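Local atomic coordinates of esterase (Thermotoga maritima, PDB entry 3DOH), a protein that is thought to hydrolyse carboxylic esters, being a thermostable esterase that joins an immunoglobulin-like domain to an alpha/beta-hydrolase domain. Residues V322-S327 against V341-Y346. Sequence-based numbering, arbitrary orientation.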
ATOM      1  N   VAL A 322      29.447 -16.468  16.816  1.00 31.68           N
ATOM      2  CA  VAL A 322      30.736 -17.062  16.576  1.00 31.62           C
ATOM      3  C   VAL A 322      31.519 -16.173  15.612  1.00 32.65           C
ATOM      4  O   VAL A 322      31.274 -16.189  14.409  1.00 32.26           O
ATOM      5  CB  VAL A 322      30.603 -18.466  15.962  1.00 31.78           C
ATOM      6  CG1 VAL A 322      31.986 -19.011  15.553  1.00 30.22           C
ATOM      7  CG2 VAL A 322      29.873 -19.452  16.942  1.00 31.66           C
ATOM      8  N   PRO A 323      32.480 -15.388  16.144  1.00 33.56           N
ATOM      9  CA  PRO A 323      33.259 -14.390  15.385  1.00 33.59           C
ATOM     10  C   PRO A 323      33.771 -15.027  14.097  1.00 33.80           C
ATOM     11  O   PRO A 323      34.201 -16.192  14.125  1.00 33.95           O
ATOM     12  CB  PRO A 323      34.459 -14.105  16.298  1.00 34.23           C
ATOM     13  CG  PRO A 323      34.130 -14.638  17.648  1.00 33.67           C
ATOM     14  CD  PRO A 323      32.888 -15.486  17.560  1.00 33.39           C
ATOM     15  N   VAL A 324      33.715 -14.310  12.978  1.00 33.45           N
ATOM     16  CA  VAL A 324      34.084 -14.909  11.680  1.00 33.10           C
ATOM     17  C   VAL A 324      35.595 -15.202  11.682  1.00 33.98           C
ATOM     18  O   VAL A 324      36.094 -16.081  10.938  1.00 33.56           O
ATOM     19  CB  VAL A 324      33.668 -13.982  10.497  1.00 33.18           C
ATOM     20  CG1 VAL A 324      34.354 -12.598  10.603  1.00 32.81           C
ATOM     21  CG2 VAL A 324      33.946 -14.610   9.137  1.00 31.85           C
ATOM     22  N   GLU A 325      36.326 -14.467  12.535  1.00 34.30           N
ATOM     23  CA  GLU A 325      37.779 -14.641  12.644  1.00 34.77           C
ATOM     24  C   GLU A 325      38.134 -16.108  12.965  1.00 34.06           C
ATOM     25  O   GLU A 325      39.165 -16.613  12.559  1.00 34.50           O
ATOM     26  CB  GLU A 325      38.352 -13.658  13.667  1.00 34.95           C
ATOM     27  CG  GLU A 325      39.776 -13.949  14.109  1.00 40.27           C
ATOM     28  CD  GLU A 325      40.835 -13.344  13.162  1.00 48.07           C
ATOM     29  OE1 GLU A 325      40.636 -13.343  11.896  1.00 47.77           O
ATOM     30  OE2 GLU A 325      41.873 -12.858  13.706  1.00 50.48           O
ATOM     31  N   ASN A 326      37.251 -16.784  13.689  1.00 33.23           N
ATOM     32  CA  ASN A 326      37.376 -18.186  13.939  1.00 32.23           C
ATOM     33  C   ASN A 326      37.579 -19.047  12.679  1.00 31.43           C
ATOM     34  O   ASN A 326      38.380 -19.973  12.695  1.00 31.80           O
ATOM     35  CB  ASN A 326      36.147 -18.632  14.687  1.00 33.02           C
ATOM     36  CG  ASN A 326      36.303 -18.524  16.181  1.00 33.97           C
ATOM     37  OD1 ASN A 326      36.738 -19.470  16.812  1.00 40.30           O
ATOM     38  ND2 ASN A 326      35.940 -17.398  16.756  1.00 33.06           N
ATOM     39  N   SER A 327      36.861 -18.763  11.595  1.00 29.98           N
ATOM     40  CA  SER A 327      37.093 -19.471  10.325  1.00 28.86           C
ATOM     41  C   SER A 327      38.299 -18.906   9.585  1.00 28.15           C
ATOM     42  O   SER A 327      39.141 -19.667   9.101  1.00 28.28           O
ATOM     43  CB  SER A 327      35.881 -19.386   9.407  1.00 28.49           C
ATOM     44  OG  SER A 327      34.907 -20.275   9.853  1.00 28.52           O
ATOM     45  N   VAL A 341      41.913 -26.087   0.544  1.00 38.13           N
ATOM     46  CA  VAL A 341      40.891 -25.379   1.316  1.00 35.61           C
ATOM     47  C   VAL A 341      40.138 -24.392   0.435  1.00 35.11           C
ATOM     48  O   VAL A 341      40.775 -23.622  -0.267  1.00 35.79           O
ATOM     49  CB  VAL A 341      41.505 -24.604   2.521  1.00 35.47           C
ATOM     50  CG1 VAL A 341      42.417 -23.479   2.052  1.00 34.19           C
ATOM     51  CG2 VAL A 341      40.422 -24.061   3.429  1.00 33.57           C
ATOM     52  N   ARG A 342      38.797 -24.421   0.473  1.00 33.96           N
ATOM     53  CA  ARG A 342      37.932 -23.337  -0.031  1.00 32.60           C
ATOM     54  C   ARG A 342      37.232 -22.597   1.115  1.00 31.83           C
ATOM     55  O   ARG A 342      37.087 -23.106   2.243  1.00 31.61           O
ATOM     56  CB  ARG A 342      36.850 -23.850  -0.964  1.00 32.74           C
ATOM     57  CG  ARG A 342      37.327 -24.569  -2.196  1.00 34.57           C
ATOM     58  CD  ARG A 342      36.130 -25.052  -2.993  1.00 35.09           C
ATOM     59  NE  ARG A 342      36.612 -25.585  -4.248  1.00 39.15           N
ATOM     60  CZ  ARG A 342      35.889 -25.702  -5.368  1.00 39.69           C
ATOM     61  NH1 ARG A 342      34.604 -25.325  -5.409  1.00 34.99           N
ATOM     62  NH2 ARG A 342      36.480 -26.209  -6.458  1.00 37.94           N
ATOM     63  N   TYR A 343      36.783 -21.387   0.793  1.00 30.77           N
ATOM     64  CA  TYR A 343      36.238 -20.466   1.756  1.00 29.16           C
ATOM     65  C   TYR A 343      35.347 -19.466   1.072  1.00 29.83           C
ATOM     66  O   TYR A 343      35.805 -18.657   0.248  1.00 30.24           O
ATOM     67  CB  TYR A 343      37.346 -19.714   2.503  1.00 28.07           C
ATOM     68  CG  TYR A 343      36.839 -18.876   3.637  1.00 25.49           C
ATOM     69  CD1 TYR A 343      35.988 -19.414   4.619  1.00 22.86           C
ATOM     70  CD2 TYR A 343      37.219 -17.559   3.748  1.00 21.53           C
ATOM     71  CE1 TYR A 343      35.510 -18.620   5.661  1.00 23.09           C
ATOM     72  CE2 TYR A 343      36.778 -16.763   4.783  1.00 20.71           C
ATOM     73  CZ  TYR A 343      35.930 -17.270   5.742  1.00 24.72           C
ATOM     74  OH  TYR A 343      35.496 -16.413   6.775  1.00 26.45           O
ATOM     75  N   THR A 344      34.070 -19.559   1.437  1.00 29.48           N
ATOM     76  CA  THR A 344      33.036 -18.630   1.103  1.00 28.99           C
ATOM     77  C   THR A 344      32.684 -17.940   2.419  1.00 28.82           C
ATOM     78  O   THR A 344      32.259 -18.610   3.357  1.00 28.60           O
ATOM     79  CB  THR A 344      31.823 -19.425   0.625  1.00 29.16           C
ATOM     80  OG1 THR A 344      32.219 -20.245  -0.471  1.00 29.07           O
ATOM     81  CG2 THR A 344      30.697 -18.509   0.185  1.00 28.58           C
ATOM     82  N   GLU A 345      32.873 -16.620   2.498  1.00 28.59           N
ATOM     83  CA  GLU A 345      32.466 -15.837   3.663  1.00 28.00           C
ATOM     84  C   GLU A 345      31.395 -14.859   3.263  1.00 28.92           C
ATOM     85  O   GLU A 345      31.679 -13.857   2.584  1.00 29.44           O
ATOM     86  CB  GLU A 345      33.625 -15.071   4.248  1.00 27.16           C
ATOM     87  CG  GLU A 345      33.287 -14.277   5.499  1.00 26.49           C
ATOM     88  CD  GLU A 345      34.445 -13.380   5.962  1.00 29.24           C
ATOM     89  OE1 GLU A 345      35.570 -13.884   6.189  1.00 29.69           O
ATOM     90  OE2 GLU A 345      34.241 -12.151   6.087  1.00 31.17           O
ATOM     91  N   TYR A 346      30.174 -15.155   3.690  1.00 29.15           N
ATOM     92  CA  TYR A 346      29.020 -14.303   3.469  1.00 30.85           C
ATOM     93  C   TYR A 346      29.203 -12.860   3.990  1.00 32.27           C
ATOM     94  O   TYR A 346      29.369 -12.646   5.198  1.00 32.00           O
ATOM     95  CB  TYR A 346      27.759 -14.948   4.093  1.00 30.15           C
ATOM     96  CG  TYR A 346      27.447 -16.331   3.558  1.00 27.93           C
ATOM     97  CD1 TYR A 346      26.988 -16.493   2.250  1.00 26.28           C
ATOM     98  CD2 TYR A 346      27.614 -17.471   4.352  1.00 25.75           C
ATOM     99  CE1 TYR A 346      26.706 -17.752   1.718  1.00 25.64           C
ATOM    100  CE2 TYR A 346      27.328 -18.753   3.845  1.00 26.36           C
ATOM    101  CZ  TYR A 346      26.870 -18.874   2.515  1.00 28.29           C
ATOM    102  OH  TYR A 346      26.588 -20.097   1.966  1.00 28.20           O
TER
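The Tyr343 hydroxyl meets Val324 across the contact, 3.4 Å from OH to CG2, and donates a hydrogen bond to Glu345, 2.6 Å from OH to OE1, two residues further along the chain. It approaches OE1 on the anti side, 21° out of the carboxylate plane. The other oxygen, OE2, forms a salt bridge with Arg328, the residue after Ser327 in helix 325-336, so both carboxylate oxygens have a partner. Val324 CG2 lies against this pair, 3.4 Å from Glu345 CD, and no hydrogen bond links the two segments. Glu345 reaches the valine because CG stands anti to the backbone N (chi1 -178°) and the chain stays extended beyond it. Next to the hydroxyl-bearing carbon, Ser327 CB approaches Tyr343 CE1 obliquely at 3.8 Å. An alanine in place of Glu345 would remove the carboxylate, probably leaving the Tyr343 hydroxyl and Arg328 without this partner and Val324 less closely packed. These contacts bring Val324 and Ser327, at the beginning of the helical region, against strand 341-346 in a beta-alpha-beta crossover from strand 311-316, whose Val313 and His315 touch Ser327; strand 341-346 is outermost in its chain's sheet, and a second subunit packs Val211 on Tyr343.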